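Local coordinates for SM80.1 Vicilin (Solanum melongena, PDB 5VF5), which probably serves as a seed storage protein of the 7S vicilin family, built from two cupin domains, and binds copper and sodium ions in the crystal, at residues A[10-19]-A[309-320]; A[27-36]-A[47-57]. All coordinates share one frame; numbering follows the deposited sequence.

Contact 1. Residues A[10-19]-A[309-320]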
loop_
_atom_site.group_PDB
_atom_site.type_symbol
_atom_site.label_atom_id
_atom_site.label_comp_id
_atom_site.label_asym_id
_atom_site.label_seq_id
_atom_site.Cartn_x
_atom_site.Cartn_y
_atom_site.Cartn_z
ATOM N N VAL A 10 8.678 18.763 0.974
ATOM C CA VAL A 10 8.567 17.773 2.073
ATOM C C VAL A 10 8.861 16.421 1.446
ATOM O O VAL A 10 7.999 15.870 0.733
ATOM C CB VAL A 10 7.141 17.750 2.683
ATOM C CG1 VAL A 10 6.950 16.616 3.689
ATOM C CG2 VAL A 10 6.824 19.091 3.311
ATOM N N PRO A 11 10.053 15.861 1.722
ATOM C CA PRO A 11 10.504 14.730 0.950
ATOM C C PRO A 11 9.720 13.458 1.219
ATOM O O PRO A 11 9.760 12.568 0.385
ATOM C CB PRO A 11 11.964 14.549 1.395
ATOM C CG PRO A 11 12.039 15.183 2.720
ATOM C CD PRO A 11 11.132 16.373 2.592
ATOM N N TYR A 12 9.020 13.413 2.347
ATOM C CA TYR A 12 8.250 12.247 2.707
ATOM C C TYR A 12 6.873 12.189 2.073
ATOM O O TYR A 12 6.191 11.169 2.151
ATOM C CB TYR A 12 8.088 12.223 4.218
ATOM C CG TYR A 12 9.374 12.280 4.992
ATOM C CD1 TYR A 12 10.355 11.347 4.805
ATOM C CD2 TYR A 12 9.620 13.301 5.888
ATOM C CE1 TYR A 12 11.568 11.413 5.493
ATOM C CE2 TYR A 12 10.811 13.364 6.586
ATOM C CZ TYR A 12 11.759 12.390 6.403
ATOM O OH TYR A 12 12.959 12.455 7.087
ATOM N N LEU A 13 6.399 13.286 1.491
ATOM C CA LEU A 13 5.075 13.405 0.919
ATOM C C LEU A 13 5.138 13.164 -0.571
ATOM O O LEU A 13 5.952 13.800 -1.267
ATOM C CB LEU A 13 4.561 14.813 1.178
ATOM C CG LEU A 13 3.237 15.190 0.529
ATOM C CD1 LEU A 13 2.121 14.339 1.094
ATOM C CD2 LEU A 13 2.939 16.657 0.792
ATOM N N PHE A 14 4.267 12.291 -1.073
ATOM C CA PHE A 14 4.206 11.948 -2.499
ATOM C C PHE A 14 2.769 12.129 -2.911
ATOM O O PHE A 14 1.900 11.291 -2.651
ATOM C CB PHE A 14 4.670 10.525 -2.767
ATOM C CG PHE A 14 6.123 10.273 -2.438
ATOM C CD1 PHE A 14 6.543 10.102 -1.156
ATOM C CD2 PHE A 14 7.087 10.252 -3.451
ATOM C CE1 PHE A 14 7.892 9.923 -0.845
ATOM C CE2 PHE A 14 8.425 10.027 -3.156
ATOM C CZ PHE A 14 8.839 9.888 -1.845
ATOM N N LYS A 15 2.477 13.259 -3.521
ATOM C CA LYS A 15 1.137 13.536 -3.969
ATOM C C LYS A 15 0.675 12.523 -5.047
ATOM O O LYS A 15 1.489 11.991 -5.815
ATOM C CB LYS A 15 1.048 14.966 -4.480
ATOM C CG LYS A 15 1.259 15.998 -3.374
ATOM C CD LYS A 15 0.109 16.082 -2.399
ATOM C CE LYS A 15 -1.123 16.558 -3.113
ATOM N NZ LYS A 15 -2.295 16.629 -2.205
ATOM N N SER A 16 -0.644 12.328 -5.127
ATOM C CA SER A 16 -1.200 11.354 -6.042
ATOM C C SER A 16 -0.751 11.554 -7.496
ATOM O O SER A 16 -0.539 10.572 -8.233
ATOM C CB SER A 16 -2.707 11.290 -5.931
ATOM O OG SER A 16 -3.265 12.478 -6.447
ATOM N N GLN A 17 -0.567 12.806 -7.895
ATOM C CA GLN A 17 -0.168 13.113 -9.268
ATOM C C GLN A 17 1.212 12.585 -9.618
ATOM O O GLN A 17 1.556 12.515 -10.790
ATOM C CB GLN A 17 -0.248 14.619 -9.506
ATOM C CG GLN A 17 -1.689 15.108 -9.611
ATOM N N ARG A 18 2.016 12.247 -8.590
ATOM C CA ARG A 18 3.344 11.687 -8.845
ATOM C C ARG A 18 3.333 10.251 -9.288
ATOM O O ARG A 18 4.336 9.772 -9.806
ATOM C CB ARG A 18 4.266 11.914 -7.657
ATOM C CG ARG A 18 4.583 13.409 -7.579
ATOM C CD ARG A 18 5.533 13.783 -6.514
ATOM N NE ARG A 18 6.844 13.151 -6.557
ATOM C CZ ARG A 18 7.633 13.080 -5.490
ATOM N NH1 ARG A 18 7.242 13.655 -4.359
ATOM N NH2 ARG A 18 8.812 12.460 -5.553
ATOM N N PHE A 19 2.223 9.558 -9.089
ATOM C CA PHE A 19 2.095 8.211 -9.616
ATOM C C PHE A 19 2.068 8.291 -11.156
ATOM O O PHE A 19 1.341 9.099 -11.708
ATOM C CB PHE A 19 0.860 7.456 -9.146
ATOM C CG PHE A 19 0.901 6.964 -7.705
ATOM C CD1 PHE A 19 0.808 7.845 -6.634
ATOM C CD2 PHE A 19 0.973 5.626 -7.427
ATOM C CE1 PHE A 19 0.839 7.378 -5.350
ATOM C CE2 PHE A 19 0.945 5.153 -6.124
ATOM C CZ PHE A 19 0.886 6.019 -5.086
ATOM N N VAL A 309 7.416 19.006 10.219
ATOM C CA VAL A 309 7.091 18.517 8.908
ATOM C C VAL A 309 5.583 18.328 8.821
ATOM O O VAL A 309 5.012 17.538 9.536
ATOM C CB VAL A 309 7.843 17.216 8.570
ATOM C CG1 VAL A 309 7.456 16.683 7.212
ATOM C CG2 VAL A 309 9.353 17.419 8.657
ATOM N N ARG A 310 4.920 19.134 8.006
ATOM C CA ARG A 310 3.484 19.245 8.007
ATOM C C ARG A 310 2.913 19.292 6.624
ATOM O O ARG A 310 3.564 19.671 5.660
ATOM C CB ARG A 310 3.021 20.440 8.788
ATOM C CG ARG A 310 3.548 20.461 10.198
ATOM C CD ARG A 310 3.144 21.673 10.934
ATOM N NE ARG A 310 3.615 21.622 12.312
ATOM C CZ ARG A 310 3.482 22.642 13.155
ATOM N NH1 ARG A 310 2.893 23.773 12.749
ATOM N NH2 ARG A 310 3.924 22.545 14.391
ATOM N N GLY A 311 1.659 18.907 6.545
ATOM C CA GLY A 311 0.930 18.965 5.329
ATOM C C GLY A 311 -0.477 18.476 5.442
ATOM O O GLY A 311 -0.985 18.175 6.537
ATOM N N ASN A 312 -1.075 18.359 4.278
ATOM C CA ASN A 312 -2.394 17.829 4.118
ATOM C C ASN A 312 -2.336 16.662 3.178
ATOM O O ASN A 312 -1.516 16.623 2.253
ATOM C CB ASN A 312 -3.335 18.967 3.663
ATOM C CG ASN A 312 -3.568 19.959 4.830
ATOM O OD1 ASN A 312 -2.753 20.859 5.065
ATOM N ND2 ASN A 312 -4.560 19.668 5.663
ATOM N N LEU A 313 -3.152 15.666 3.495
ATOM C CA LEU A 313 -3.277 14.472 2.714
ATOM C C LEU A 313 -4.675 14.277 2.154
ATOM O O LEU A 313 -5.667 14.408 2.883
ATOM C CB LEU A 313 -2.909 13.247 3.578
ATOM C CG LEU A 313 -1.462 13.128 3.967
ATOM C CD1 LEU A 313 -1.308 12.101 5.069
ATOM C CD2 LEU A 313 -0.626 12.762 2.737
ATOM N N ASN A 314 -4.727 13.910 0.880
ATOM C CA ASN A 314 -5.952 13.665 0.154
ATOM C C ASN A 314 -5.922 12.259 -0.422
ATOM O O ASN A 314 -4.864 11.600 -0.483
ATOM C CB ASN A 314 -6.047 14.611 -1.065
ATOM C CG ASN A 314 -5.784 16.027 -0.728
ATOM O OD1 ASN A 314 -5.041 16.724 -1.460
ATOM N ND2 ASN A 314 -6.388 16.495 0.344
ATOM N N VAL A 315 -7.075 11.823 -0.900
ATOM C CA VAL A 315 -7.202 10.495 -1.484
ATOM C C VAL A 315 -6.131 10.261 -2.566
ATOM O O VAL A 315 -5.936 11.086 -3.445
ATOM C CB VAL A 315 -8.616 10.241 -2.021
ATOM C CG1 VAL A 315 -8.657 8.964 -2.853
ATOM C CG2 VAL A 315 -9.611 10.161 -0.890
ATOM N N GLY A 316 -5.419 9.138 -2.438
ATOM C CA GLY A 316 -4.388 8.726 -3.393
ATOM C C GLY A 316 -2.985 9.255 -3.087
ATOM O O GLY A 316 -2.017 8.827 -3.708
ATOM N N ASP A 317 -2.871 10.172 -2.128
ATOM C CA ASP A 317 -1.580 10.671 -1.702
ATOM C C ASP A 317 -0.887 9.638 -0.833
ATOM O O ASP A 317 -1.551 8.835 -0.144
ATOM C CB ASP A 317 -1.717 11.934 -0.854
ATOM C CG ASP A 317 -2.192 13.154 -1.630
ATOM O OD1 ASP A 317 -2.177 13.169 -2.884
ATOM O OD2 ASP A 317 -2.581 14.110 -0.912
ATOM N N VAL A 318 0.422 9.698 -0.819
ATOM C CA VAL A 318 1.282 8.876 0.025
ATOM C C VAL A 318 2.111 9.712 0.984
ATOM O O VAL A 318 2.669 10.751 0.609
ATOM C CB VAL A 318 2.176 7.984 -0.858
ATOM C CG1 VAL A 318 3.314 7.351 -0.091
ATOM C CG2 VAL A 318 1.321 6.939 -1.557
ATOM N N LEU A 319 2.225 9.246 2.226
ATOM C CA LEU A 319 3.184 9.772 3.158
ATOM C C LEU A 319 4.078 8.643 3.621
ATOM O O LEU A 319 3.563 7.621 4.068
ATOM C CB LEU A 319 2.514 10.383 4.375
ATOM C CG LEU A 319 3.431 11.077 5.372
ATOM C CD1 LEU A 319 4.144 12.300 4.814
ATOM C CD2 LEU A 319 2.661 11.453 6.622
ATOM N N VAL A 320 5.385 8.852 3.603
ATOM C CA VAL A 320 6.323 7.910 4.176
ATOM C C VAL A 320 6.611 8.402 5.610
ATOM O O VAL A 320 7.023 9.544 5.807
ATOM C CB VAL A 320 7.611 7.814 3.352
ATOM C CG1 VAL A 320 8.627 6.946 4.071
ATOM C CG2 VAL A 320 7.303 7.300 1.949
HETATM O O HOH W 1 -1.692 18.210 0.079
HETATM O O HOH W 2 -4.477 13.441 -4.266
#
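Lys15 and Asp317 run alongside each other in the same direction. Lys15 is bent at chi2 and chi3, which curls the chain round so that the amine reaches Asp317 OD2. Lys15 NZ forms a salt bridge with Asp317 OD2 at 2.8 Å, on the syn side. Asn314 N also donates to Asp317 OD2, from the opposite face of the carboxylate plane. The other oxygen, Asp317 OD1, takes the backbone Ser16 N at 2.8 Å on its anti side. Both carboxylate oxygens are therefore gripped, and the rotation of the group is fixed. A water bridges Lys15 NZ and Asn312 O, and a second one joins Val315 O and Asp317 OD1.

The short strand 13-14 pairs antiparallel with strand 318-321. It adds an N-terminal edge strand to a sheet of the C-terminal cupin beta-barrel. Phe14 and Val318 are a hydrogen-bonded pair: Phe14 N to Val318 O and Val318 N to Phe14 O are both 2.8 Å. Val320 N donates to Tyr12 O at 2.9 Å.

On the face that carries Phe14 and Val318, the Phe19 and Val318 side chains run at about a right angle. Val318 CG2 meets the ring edge in its plane, 3.7 Å from Phe19 CZ. On the face of Leu13 and Leu319, Leu13 and Leu313 pass each other heading opposite ways, with Leu13 CD1 3.6 Å from Leu313 CD2. At the far end, chi1 of 173° points Val10 CG1 away from its backbone N and brings it onto Val309 CG1, at 3.6 Å. Val309 CG1 also sits at the edge of the Tyr12 ring. The Tyr12 side chain comes within about 3 Å of the bound copper ion and touches its ligand Cys281.

Contact 2. Residues A[27-36]-A[47-57]. With NA (sodium ion), chain B.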
loop_
_atom_site.group_PDB
_atom_site.type_symbol
_atom_site.label_atom_id
_atom_site.label_comp_id
_atom_site.label_asym_id
_atom_site.label_seq_id
_atom_site.Cartn_x
_atom_site.Cartn_y
_atom_site.Cartn_z
ATOM N N HIS A 27 -9.745 0.594 -20.049
ATOM C CA HIS A 27 -10.616 0.129 -19.002
ATOM C C HIS A 27 -10.023 0.098 -17.601
ATOM O O HIS A 27 -10.520 -0.636 -16.697
ATOM C CB HIS A 27 -11.212 -1.242 -19.378
ATOM C CG HIS A 27 -12.298 -1.145 -20.396
ATOM N ND1 HIS A 27 -12.048 -0.706 -21.682
ATOM C CD2 HIS A 27 -13.635 -1.378 -20.315
ATOM C CE1 HIS A 27 -13.195 -0.702 -22.349
ATOM N NE2 HIS A 27 -14.167 -1.102 -21.545
ATOM N N GLY A 28 -8.986 0.874 -17.396
ATOM C CA GLY A 28 -8.407 1.023 -16.084
ATOM C C GLY A 28 -7.065 1.699 -16.167
ATOM O O GLY A 28 -6.754 2.417 -17.126
ATOM N N ASP A 29 -6.267 1.488 -15.130
ATOM C CA ASP A 29 -4.944 2.069 -15.069
ATOM C C ASP A 29 -4.065 1.274 -14.120
ATOM O O ASP A 29 -4.545 0.593 -13.212
ATOM C CB ASP A 29 -5.028 3.516 -14.615
ATOM C CG ASP A 29 -3.748 4.328 -14.944
ATOM O OD1 ASP A 29 -2.938 3.976 -15.852
ATOM O OD2 ASP A 29 -3.584 5.343 -14.275
ATOM N N PHE A 30 -2.781 1.375 -14.352
ATOM C CA PHE A 30 -1.745 0.884 -13.455
ATOM C C PHE A 30 -0.751 2.008 -13.353
ATOM O O PHE A 30 -0.127 2.356 -14.379
ATOM C CB PHE A 30 -1.064 -0.367 -14.017
ATOM C CG PHE A 30 0.136 -0.824 -13.223
ATOM C CD1 PHE A 30 0.072 -0.967 -11.856
ATOM C CD2 PHE A 30 1.356 -1.058 -13.862
ATOM C CE1 PHE A 30 1.169 -1.416 -11.132
ATOM C CE2 PHE A 30 2.461 -1.473 -13.149
ATOM C CZ PHE A 30 2.370 -1.634 -11.769
ATOM N N ARG A 31 -0.606 2.582 -12.159
ATOM C CA ARG A 31 0.299 3.688 -11.963
ATOM C C ARG A 31 1.187 3.445 -10.798
ATOM O O ARG A 31 0.752 2.896 -9.789
ATOM C CB ARG A 31 -0.406 5.012 -11.853
ATOM C CG ARG A 31 -1.501 5.168 -10.892
ATOM C CD ARG A 31 -2.217 6.482 -11.283
ATOM N NE ARG A 31 -3.278 6.643 -10.360
ATOM C CZ ARG A 31 -4.506 6.202 -10.514
ATOM N NH1 ARG A 31 -5.354 6.403 -9.536
ATOM N NH2 ARG A 31 -4.915 5.630 -11.657
ATOM N N ILE A 32 2.438 3.835 -10.918
ATOM C CA ILE A 32 3.462 3.503 -9.961
ATOM C C ILE A 32 4.200 4.761 -9.548
ATOM O O ILE A 32 4.518 5.651 -10.342
ATOM C CB ILE A 32 4.424 2.446 -10.519
ATOM C CG1 ILE A 32 5.427 1.929 -9.482
ATOM C CG2 ILE A 32 5.106 2.896 -11.773
ATOM C CD1 ILE A 32 6.155 0.656 -9.946
ATOM N N LEU A 33 4.452 4.868 -8.257
ATOM C CA LEU A 33 5.224 5.992 -7.733
ATOM C C LEU A 33 6.684 5.809 -8.156
ATOM O O LEU A 33 7.150 4.672 -8.273
ATOM C CB LEU A 33 5.111 5.983 -6.221
ATOM C CG LEU A 33 5.380 7.203 -5.440
ATOM C CD1 LEU A 33 4.506 8.400 -5.903
ATOM C CD2 LEU A 33 5.113 6.897 -3.973
ATOM N N PRO A 34 7.426 6.914 -8.390
ATOM C CA PRO A 34 8.849 6.760 -8.620
ATOM C C PRO A 34 9.593 6.074 -7.481
ATOM O O PRO A 34 9.067 6.002 -6.356
ATOM C CB PRO A 34 9.334 8.195 -8.820
ATOM C CG PRO A 34 8.117 8.926 -9.282
ATOM C CD PRO A 34 6.983 8.306 -8.497
ATOM N N LYS A 35 10.816 5.659 -7.726
ATOM C CA LYS A 35 11.650 5.190 -6.639
ATOM C C LYS A 35 11.672 6.197 -5.508
ATOM O O LYS A 35 11.682 7.414 -5.752
ATOM C CB LYS A 35 13.094 5.000 -7.107
ATOM C CG LYS A 35 13.292 3.755 -7.918
ATOM C CD LYS A 35 14.763 3.532 -8.263
ATOM C CE LYS A 35 15.663 3.453 -7.021
ATOM N NZ LYS A 35 17.069 3.085 -7.347
ATOM N N PHE A 36 11.694 5.733 -4.276
ATOM C CA PHE A 36 11.608 6.670 -3.151
ATOM C C PHE A 36 12.798 7.617 -3.022
ATOM O O PHE A 36 12.675 8.711 -2.454
ATOM C CB PHE A 36 11.415 5.889 -1.874
ATOM C CG PHE A 36 10.062 5.278 -1.766
ATOM C CD1 PHE A 36 8.924 6.090 -1.608
ATOM C CD2 PHE A 36 9.885 3.923 -1.767
ATOM C CE1 PHE A 36 7.692 5.519 -1.466
ATOM C CE2 PHE A 36 8.626 3.364 -1.658
ATOM C CZ PHE A 36 7.535 4.174 -1.483
ATOM N N GLU A 47 14.786 1.883 -0.539
ATOM C CA GLU A 47 15.016 2.014 -1.992
ATOM C C GLU A 47 14.481 0.857 -2.873
ATOM O O GLU A 47 14.143 1.026 -4.031
ATOM C CB GLU A 47 16.516 2.195 -2.304
ATOM C CG GLU A 47 16.862 2.329 -3.781
ATOM C CD GLU A 47 18.357 2.408 -4.077
ATOM O OE1 GLU A 47 19.177 1.943 -3.250
ATOM O OE2 GLU A 47 18.726 2.910 -5.182
ATOM N N LYS A 48 14.445 -0.342 -2.251
ATOM C CA LYS A 48 14.024 -1.515 -3.036
ATOM C C LYS A 48 12.519 -1.608 -3.244
ATOM O O LYS A 48 12.047 -2.442 -4.063
ATOM C CB LYS A 48 14.584 -2.815 -2.479
ATOM C CG LYS A 48 16.087 -2.963 -2.638
ATOM C CD LYS A 48 16.581 -4.297 -2.107
ATOM C CE LYS A 48 18.058 -4.477 -2.378
ATOM N NZ LYS A 48 18.511 -5.783 -1.853
ATOM N N PHE A 49 11.760 -0.783 -2.510
ATOM C CA PHE A 49 10.318 -0.919 -2.497
ATOM C C PHE A 49 9.651 0.098 -3.423
ATOM O O PHE A 49 10.121 1.235 -3.582
ATOM C CB PHE A 49 9.776 -0.788 -1.096
ATOM C CG PHE A 49 10.098 -1.953 -0.200
ATOM C CD1 PHE A 49 9.287 -3.051 -0.174
ATOM C CD2 PHE A 49 11.259 -1.953 0.553
ATOM C CE1 PHE A 49 9.591 -4.138 0.619
ATOM C CE2 PHE A 49 11.574 -3.049 1.347
ATOM C CZ PHE A 49 10.723 -4.114 1.397
ATOM N N ARG A 50 8.569 -0.320 -4.060
ATOM C CA ARG A 50 7.742 0.573 -4.854
ATOM C C ARG A 50 6.312 0.420 -4.422
ATOM O O ARG A 50 5.883 -0.717 -4.089
ATOM C CB ARG A 50 7.876 0.261 -6.325
ATOM C CG ARG A 50 9.284 0.384 -6.902
ATOM C CD ARG A 50 9.808 1.808 -6.950
ATOM N NE ARG A 50 9.168 2.589 -7.995
ATOM C CZ ARG A 50 9.492 2.557 -9.289
ATOM N NH1 ARG A 50 10.458 1.743 -9.725
ATOM N NH2 ARG A 50 8.844 3.336 -10.154
ATOM N N VAL A 51 5.515 1.476 -4.556
ATOM C CA VAL A 51 4.085 1.367 -4.396
ATOM C C VAL A 51 3.374 1.760 -5.648
ATOM O O VAL A 51 3.846 2.634 -6.396
ATOM C CB VAL A 51 3.488 2.094 -3.154
ATOM C CG1 VAL A 51 3.978 1.461 -1.863
ATOM C CG2 VAL A 51 3.739 3.566 -3.180
ATOM N N SER A 52 2.232 1.138 -5.880
ATOM C CA SER A 52 1.452 1.383 -7.097
ATOM C C SER A 52 -0.029 1.197 -6.813
ATOM O O SER A 52 -0.430 0.690 -5.747
ATOM C CB SER A 52 1.924 0.437 -8.218
ATOM O OG SER A 52 1.771 -0.925 -7.827
ATOM N N VAL A 53 -0.821 1.569 -7.792
ATOM C CA VAL A 53 -2.262 1.397 -7.760
ATOM C C VAL A 53 -2.694 0.732 -9.072
ATOM O O VAL A 53 -2.178 1.069 -10.123
ATOM C CB VAL A 53 -3.039 2.726 -7.511
ATOM C CG1 VAL A 53 -4.546 2.544 -7.673
ATOM C CG2 VAL A 53 -2.743 3.269 -6.128
ATOM N N ILE A 54 -3.581 -0.269 -8.955
ATOM C CA ILE A 54 -4.273 -0.857 -10.082
ATOM C C ILE A 54 -5.739 -0.502 -9.942
ATOM O O ILE A 54 -6.341 -0.747 -8.893
ATOM C CB ILE A 54 -4.126 -2.398 -10.110
ATOM C CG1 ILE A 54 -2.648 -2.798 -10.130
ATOM C CG2 ILE A 54 -4.902 -2.953 -11.303
ATOM C CD1 ILE A 54 -2.384 -4.277 -9.944
ATOM N N GLU A 55 -6.329 0.014 -11.013
ATOM C CA GLU A 55 -7.738 0.366 -11.087
ATOM C C GLU A 55 -8.347 -0.344 -12.280
ATOM O O GLU A 55 -7.798 -0.272 -13.385
ATOM C CB GLU A 55 -7.891 1.855 -11.355
ATOM C CG GLU A 55 -7.386 2.731 -10.279
ATOM C CD GLU A 55 -7.617 4.207 -10.577
ATOM O OE1 GLU A 55 -7.779 4.621 -11.762
ATOM O OE2 GLU A 55 -7.560 4.966 -9.604
ATOM N N LEU A 56 -9.423 -1.094 -12.052
ATOM C CA LEU A 56 -10.174 -1.726 -13.138
ATOM C C LEU A 56 -11.583 -1.112 -13.127
ATOM O O LEU A 56 -12.297 -1.185 -12.125
ATOM C CB LEU A 56 -10.258 -3.262 -12.985
ATOM C CG LEU A 56 -9.192 -4.062 -13.748
ATOM C CD1 LEU A 56 -7.819 -3.775 -13.201
ATOM C CD2 LEU A 56 -9.483 -5.559 -13.743
ATOM N N GLU A 57 -11.994 -0.607 -14.273
ATOM C CA GLU A 57 -13.397 -0.228 -14.471
ATOM C C GLU A 57 -14.303 -1.445 -14.382
ATOM O O GLU A 57 -13.855 -2.583 -14.489
ATOM C CB GLU A 57 -13.539 0.408 -15.851
ATOM C CG GLU A 57 -12.828 1.757 -16.041
ATOM C CD GLU A 57 -13.495 2.941 -15.387
ATOM O OE1 GLU A 57 -14.557 2.777 -14.761
ATOM O OE2 GLU A 57 -12.927 4.049 -15.513
HETATM NA NA NA B . -6.879 4.421 -18.364
HETATM O O HOH W 3 -4.462 4.275 -18.551
HETATM O O HOH W 4 7.658 3.914 -4.949
HETATM O O HOH W 5 12.133 2.938 -4.270
HETATM O O HOH W 6 -9.309 4.681 -18.613
HETATM O O HOH W 7 -7.098 5.852 -16.521
#
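Leu33 O is gripped side-on by Arg50, through NE and NH2, each at 2.9 Å. The oxygen lies in the guanidinium plane. The segments belong to antiparallel strands 28-32 and 49-56 of the N-terminal cupin beta-barrel. Bends at chi2 and chi3 bring the Arg50 head to the chain just past strand 28-32. Lys35 N lies over one face of the guanidinium and Ile32 CD1 over the opposite face. Arg50 NH1 bonds to Gly133 O.

Further along, Arg31 holds Glu55 end-on with two nitrogens. Arg31 NH1 is 2.6 Å from Glu55 OE2, and Arg31 NH2 is 3.0 Å from Glu55 OE1. The two planes are 84° apart, and both oxygens are met from above the carboxylate plane. Arg31 NH2 also forms a salt bridge with Asp29 OD2, so one guanidinium probably offsets two acids. Asp29 OD1 turns to Ser21 OG and a water.

On the face with Ile32 and Ile54, Phe30 CD1 rests on Ile54 CG1. Near Phe36, Lys35 NZ forms a salt bridge with Glu47 OE2 at 2.7 Å in one conformer of Glu47, and also bonds to Pro132 O. The sodium ion is bound by Gly28 O at 2.4 Å, with Ala25 O and three waters as its other ligands.

In the fold
Both contacts are buried antiparallel strand pairings, but in different sheets. Contact 1 joins the N-terminal segment to the second cupin domain across 290 residues of chain. Contact 2 is local and pairs two neighbouring strands of the first cupin domain. Contact 1 has a two-residue ladder and a single salt bridge beside a turn. Contact 2 has a longer ladder and a salt-bridge network on one face. Their metals differ too: copper lies near Tyr12, whereas sodium sits on a backbone carbonyl. The contacts touch where Phe14 CB packs on Leu33 CD1 and Phe19 on the backbone of Arg31. Phe14 and Phe36 also meet edge-to-face, and Val318, Phe36 and Val51 all touch Val267.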